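Local coordinates for aluminum resistance protein (Clostridium novyi, PDB 3I16), which probably acts as a pyridoxal 5'-phosphate-dependent carbon-sulfur lyase of the methionine gamma-lyase family, with a likely part in aluminum resistance, at residues B[25-28]-B[29-32]; B[239-242]-B[243-246]; B[285-288]-B[289-293]. All coordinates share one frame; numbering follows the deposited sequence. Where two conformers were deposited one is given.

Contact 1 of 3, residues B[25-28]-B[29-32]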
# COMPACT_ATOMS: atom_id res chain seq x y z
N THR B 25 -29.77 33.81 5.22
CA THR B 25 -30.48 34.03 6.49
C THR B 25 -29.97 33.07 7.56
O THR B 25 -29.68 33.49 8.68
CB THR B 25 -31.99 33.83 6.29
OG1 THR B 25 -32.42 34.65 5.19
CG2 THR B 25 -32.78 34.17 7.54
N ALA B 26 -29.88 31.79 7.20
CA ALA B 26 -29.38 30.75 8.10
C ALA B 26 -27.98 31.05 8.61
O ALA B 26 -27.72 30.88 9.80
CB ALA B 26 -29.40 29.35 7.42
N MSE B 27 -27.09 31.47 7.72
CA MSE B 27 -25.70 31.77 8.11
C MSE B 27 -25.66 32.91 9.09
O MSE B 27 -24.93 32.86 10.07
CB MSE B 27 -24.85 32.16 6.92
CG MSE B 27 -24.44 31.04 6.10
SE MSE B 27 -23.10 29.99 7.05
CE MSE B 27 -21.57 31.06 6.83
N ASN B 28 -26.44 33.96 8.82
CA ASN B 28 -26.52 35.08 9.73
C ASN B 28 -26.98 34.58 11.12
O ASN B 28 -26.36 34.90 12.14
CB ASN B 28 -27.49 36.17 9.21
CG ASN B 28 -26.99 36.90 7.93
OD1 ASN B 28 -25.80 36.94 7.65
ND2 ASN B 28 -27.93 37.52 7.19
N ASP B 29 -28.06 33.78 11.15
CA ASP B 29 -28.62 33.26 12.41
C ASP B 29 -27.71 32.33 13.24
O ASP B 29 -27.77 32.33 14.46
CB ASP B 29 -29.92 32.49 12.14
CG ASP B 29 -31.06 33.36 11.67
OD1 ASP B 29 -30.97 34.61 11.73
OD2 ASP B 29 -32.07 32.78 11.25
N ILE B 30 -26.89 31.52 12.59
CA ILE B 30 -26.06 30.54 13.31
C ILE B 30 -24.62 30.96 13.63
O ILE B 30 -23.91 30.22 14.31
CB ILE B 30 -26.04 29.17 12.53
CG1 ILE B 30 -25.18 29.27 11.26
CG2 ILE B 30 -27.49 28.72 12.23
CD1 ILE B 30 -25.35 28.10 10.27
N GLN B 31 -24.18 32.14 13.16
CA GLN B 31 -22.77 32.54 13.37
C GLN B 31 -22.25 32.44 14.78
O GLN B 31 -21.16 31.92 14.98
CB GLN B 31 -22.42 33.94 12.81
CG GLN B 31 -22.24 33.97 11.30
CD GLN B 31 -21.56 32.71 10.72
OE1 GLN B 31 -20.33 32.54 10.81
NE2 GLN B 31 -22.37 31.83 10.12
N ASN B 32 -23.02 32.91 15.75
CA ASN B 32 -22.58 32.86 17.14
C ASN B 32 -22.39 31.45 17.66
O ASN B 32 -21.51 31.22 18.48
CB ASN B 32 -23.50 33.68 18.06
CG ASN B 32 -23.34 35.18 17.85
OD1 ASN B 32 -22.34 35.63 17.29
ND2 ASN B 32 -24.33 35.95 18.31
O HOH W 1 -25.26 34.67 14.53

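Contact 2 of 3, residues B[239-242]-B[243-246]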
# COMPACT_ATOMS: atom_id res chain seq x y z
N ALA B 239 -16.14 2.62 22.69
CA ALA B 239 -15.79 2.08 21.40
C ALA B 239 -16.33 2.97 20.31
O ALA B 239 -17.35 3.65 20.52
CB ALA B 239 -16.36 0.66 21.23
N GLY B 240 -15.66 2.92 19.16
CA GLY B 240 -16.09 3.64 17.97
C GLY B 240 -15.44 3.19 16.67
O GLY B 240 -14.56 2.33 16.66
N SER B 241 -15.89 3.80 15.58
CA SER B 241 -15.43 3.51 14.21
C SER B 241 -14.41 4.55 13.70
O SER B 241 -14.60 5.75 13.85
CB SER B 241 -16.62 3.50 13.25
OG SER B 241 -16.20 3.48 11.89
N LEU B 242 -13.34 4.08 13.06
CA LEU B 242 -12.33 4.99 12.52
C LEU B 242 -12.77 5.65 11.19
O LEU B 242 -12.02 6.44 10.65
CB LEU B 242 -10.96 4.30 12.35
CG LEU B 242 -10.12 3.89 13.58
CD1 LEU B 242 -8.66 3.77 13.14
CD2 LEU B 242 -10.19 4.85 14.75
N ILE B 243 -13.93 5.29 10.65
CA ILE B 243 -14.43 5.98 9.47
C ILE B 243 -15.51 7.02 9.83
O ILE B 243 -16.22 7.49 8.94
CB ILE B 243 -14.80 5.05 8.28
CG1 ILE B 243 -16.04 4.22 8.54
CG2 ILE B 243 -13.58 4.16 7.90
CD1 ILE B 243 -16.43 3.35 7.31
N LYS B 244 -15.66 7.31 11.13
CA LYS B 244 -16.52 8.39 11.59
C LYS B 244 -15.53 9.47 12.06
O LYS B 244 -14.44 9.54 11.55
CB LYS B 244 -17.49 7.96 12.68
CG LYS B 244 -18.43 6.86 12.27
CD LYS B 244 -19.45 6.60 13.36
CE LYS B 244 -20.30 5.39 13.03
NZ LYS B 244 -20.90 5.50 11.67
N ASN B 245 -15.91 10.29 13.04
CA ASN B 245 -15.09 11.44 13.49
C ASN B 245 -13.58 11.23 13.68
O ASN B 245 -12.77 11.95 13.11
CB ASN B 245 -15.61 12.00 14.83
CG ASN B 245 -17.10 12.33 14.82
OD1 ASN B 245 -17.86 11.79 14.03
ND2 ASN B 245 -17.52 13.19 15.76
N ILE B 246 -13.21 10.26 14.51
CA ILE B 246 -11.80 10.11 14.96
C ILE B 246 -10.80 9.72 13.90
O ILE B 246 -9.58 9.83 14.12
CB ILE B 246 -11.72 9.21 16.23
CG1 ILE B 246 -10.43 9.47 17.01
CG2 ILE B 246 -11.90 7.73 15.87
CD1 ILE B 246 -10.53 9.16 18.49

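Contact 3 of 3, residues B[285-288]-B[289-293]. With EDO (1,2-ethanediol), chain M.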
# COMPACT_ATOMS: atom_id res chain seq x y z
N GLY B 285 0.31 -1.29 6.22
CA GLY B 285 0.80 -0.00 5.75
C GLY B 285 -0.12 1.18 5.93
O GLY B 285 0.12 2.23 5.33
N VAL B 286 -1.15 1.07 6.77
CA VAL B 286 -2.09 2.19 6.92
C VAL B 286 -1.99 2.95 8.25
O VAL B 286 -2.78 3.85 8.52
CB VAL B 286 -3.54 1.71 6.70
CG1 VAL B 286 -3.68 1.13 5.28
CG2 VAL B 286 -3.96 0.73 7.79
N VAL B 287 -0.99 2.62 9.06
CA VAL B 287 -0.84 3.24 10.37
C VAL B 287 -0.58 4.74 10.26
O VAL B 287 -1.15 5.53 11.05
CB VAL B 287 0.25 2.54 11.23
CG1 VAL B 287 1.63 2.96 10.79
CG2 VAL B 287 0.04 2.87 12.69
N ARG B 288 0.20 5.17 9.28
CA ARG B 288 0.43 6.62 9.17
C ARG B 288 -0.89 7.40 8.99
O ARG B 288 -1.07 8.45 9.57
CB ARG B 288 1.41 6.99 8.07
CG ARG B 288 1.77 8.46 8.09
CD ARG B 288 2.75 8.86 7.00
NE ARG B 288 2.10 8.85 5.69
CZ ARG B 288 2.44 8.09 4.64
NH1 ARG B 288 3.49 7.28 4.65
NH2 ARG B 288 1.72 8.21 3.53
N SER B 289 -1.81 6.87 8.18
CA SER B 289 -3.08 7.55 7.93
C SER B 289 -3.95 7.56 9.19
O SER B 289 -4.81 8.45 9.35
CB SER B 289 -3.83 6.89 6.76
OG SER B 289 -4.27 5.60 7.11
N MSE B 290 -3.75 6.58 10.07
CA MSE B 290 -4.51 6.55 11.32
C MSE B 290 -4.01 7.61 12.29
O MSE B 290 -4.82 8.28 12.94
CB MSE B 290 -4.50 5.18 11.97
CG MSE B 290 -5.49 4.25 11.33
SE MSE B 290 -5.41 2.55 12.18
CE MSE B 290 -4.01 1.72 11.11
N TYR B 291 -2.69 7.78 12.36
CA TYR B 291 -2.10 8.84 13.19
C TYR B 291 -2.53 10.21 12.62
O TYR B 291 -3.02 11.10 13.35
CB TYR B 291 -0.57 8.81 13.16
CG TYR B 291 0.14 7.81 14.07
CD1 TYR B 291 0.27 8.06 15.43
CD2 TYR B 291 0.74 6.66 13.56
CE1 TYR B 291 0.93 7.19 16.27
CE2 TYR B 291 1.41 5.76 14.40
CZ TYR B 291 1.50 6.04 15.76
OH TYR B 291 2.17 5.20 16.63
N GLN B 292 -2.33 10.37 11.32
CA GLN B 292 -2.64 11.65 10.69
C GLN B 292 -4.12 12.03 10.82
O GLN B 292 -4.46 13.19 11.07
CB GLN B 292 -2.18 11.70 9.24
CG GLN B 292 -2.11 13.14 8.73
CD GLN B 292 -1.54 13.29 7.36
OE1 GLN B 292 -1.20 12.32 6.69
NE2 GLN B 292 -1.41 14.55 6.92
N GLY B 293 -4.99 11.02 10.69
CA GLY B 293 -6.43 11.20 10.84
C GLY B 293 -6.82 11.65 12.24
O GLY B 293 -7.65 12.54 12.40
C1 EDO M . -1.86 10.32 3.77
O1 EDO M . -0.62 10.09 3.06
C2 EDO M . -1.89 9.61 5.12
O2 EDO M . -0.75 9.96 5.90
O HOH W 2 -0.89 5.21 5.82

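Contact 1 of 3, residues B[25-28]-B[29-32]
Asp29, Met27 and Gln31 carry this contact, and they show side chains adding to the backbone bonds of one helical turn. The Gln31 chain curls back on itself: its second torsion is tightly bent (chi2 -36°), which brings the amide over the preceding turn, where NE2 donates to Met27 O at 2.8 Å. That bond is nearly straight at the hydrogen (161°) and lies in the plane of the Gln31 amide, although the donor sits 31° away from the carbonyl plane of Met27. The backbone bond to the same oxygen, from Gln31 N, is weak at 3.3 Å, so the side chain supplies the stronger of the two grips. Met27, a selenomethionine, bends at both of its outer torsions and slants across Gln31, and its terminal CE comes within 3.5 Å of Gln31 NE2.

Asp29 works on another side of the helix. Its backbone N donates to Thr25 O at 3.0 Å, while its carboxylate runs alongside the Thr25 side chain, with OD2 4.0 Å from Thr25 CG2. The carboxylate finds its strong partner elsewhere, in a salt bridge from OD2 to Arg313 NH2. Ile30 N donates to Ala26 O, and the side chains of Ala26 and Ile30 also touch Arg313. A water joins Asn28 O to Asn32 N. This is an alpha-helical turn of helix 17-54 whose i to i+4 bonds, firm from Asp29 N and Ile30 N, weaken at Gln31 N and give way to a water at Asn32 N, with one side packed against helix 287-318 in a helix-helix interface.

Contact 2 of 3, residues B[239-242]-B[243-246]
Between Ser241 and Lys244 the flat groups are peptide units rather than rings, and they are held through their N-H groups instead of being stacked. The peptide joining Leu242 to Ile243 gives its N-H to Ser241 OG at 3.2 Å, with 158° at the hydrogen; the next peptide gives Lys244 N to Ser241 O, a weak bond at 3.3 Å. Ser241 therefore grips two successive peptides, and its hydroxyl bond makes an ST turn. Its OG lies opposite its own backbone N (chi1 169°), which places the oxygen next to Ile243 N and 3.4 Å from Ile243 CG1.

The carbonyl bond closes an overlapping type I beta turn from Ser241 to Lys244, placed where strand 237-241 leaves the central mixed sheet. In fold type I pyridoxal-phosphate enzymes the cofactor lysine typically follows a strand of this sheet, and the position of Lys244 in the cofactor pocket is consistent with that role. In the conformer described here, the aliphatic part of Lys244 runs past Ser241, with CG 3.9 Å from Ser241 CB, and NZ is hydrogen-bonded to Ser388 OG.

Away from the cofactor, Leu242 and Ile246 meet branch to branch: Leu242 CD2 lies 3.5 Å from Ile246 CG2, the two side chains slanting across each other. Ile246 CG2 also approaches Ser241 O at 3.9 Å, putting a methyl group beside the carbonyl that closes the turn. Both hydrophobic side chains rest on Tyr82 of helix 73-86, while Ile243, on another side of the turn, packs on Gly67 of the second subunit.

Contact 3 of 3, residues B[285-288]-B[289-293]
Val287 and Tyr291 form the tight part of this contact, running side by side in the same direction at the start of a helix. With CG1 of Val287 set between the backbone N and the carbonyl carbon (chi1 78°), CG2 is left anti to the N and meets Tyr291 CE2 at 3.6 Å. Leu78 of helix 73-86 touches both Met290 and Tyr291, so this part of the turn is set in the interior. Val286 CG2 also comes 3.5 Å from Met290 CE, but this tightness is doubtful, since Met290, a selenomethionine, was deposited in two conformers.

Polar grips concentrate at Val286, the N-cap residue. Its O takes a hydrogen bond from Ser289 OG at 2.7 Å and another from Met290 N, the latter lying in the carbonyl plane. The serine hydroxyl thus ties the first turn back to the residue before the helix.

Another flank is bridged by small molecules as well as packed by neighbours: Phe383 of the third subunit lies against Arg288 and Gln292, and Asn64 of the fourth touches Arg288. A water accepts from Ser289 N and donates to Gly285 O. An ethanediol, probably from the crystallisation liquor, bridges Arg288 and Gln292. Arg288 NE donates to its O2, and Arg288 NH2 reaches its O1 at 3.0 Å in the guanidinium plane. O2 in turn donates a hydrogen bond to Gln292 OE1 at 2.5 Å. In the crystal, two N-H groups on one diol hold the turn of the guanidinium. The diol is also bonded to Ile250 O of the third subunit, and Gln292 NE2 to Gly249 O of that same subunit. Together these features describe the N-terminal turn of helix 287-318, with Val286 at the N-cap position, set at a subunit interface.

From the N terminus, contact 1 comes first, on helix 17-54; contact 2 follows, in the turn that leaves strand 237-241; contact 3 lies at the start of helix 287-318. Each closes only a turn of continuous chain, and they run in series, so none nests within or crosses another. Contact 1 stands apart, its centre about 29 Å from that of contact 2 and about 36 Å from that of contact 3. Contacts 2 and 3 touch directly, through Leu242 CD1 and Met290 SE at 3.6 Å in the conformer described. Helix 287-318 unites all three: it begins in contact 3, packs on contact 2 and, through Leu310 and Arg313, meets contact 1.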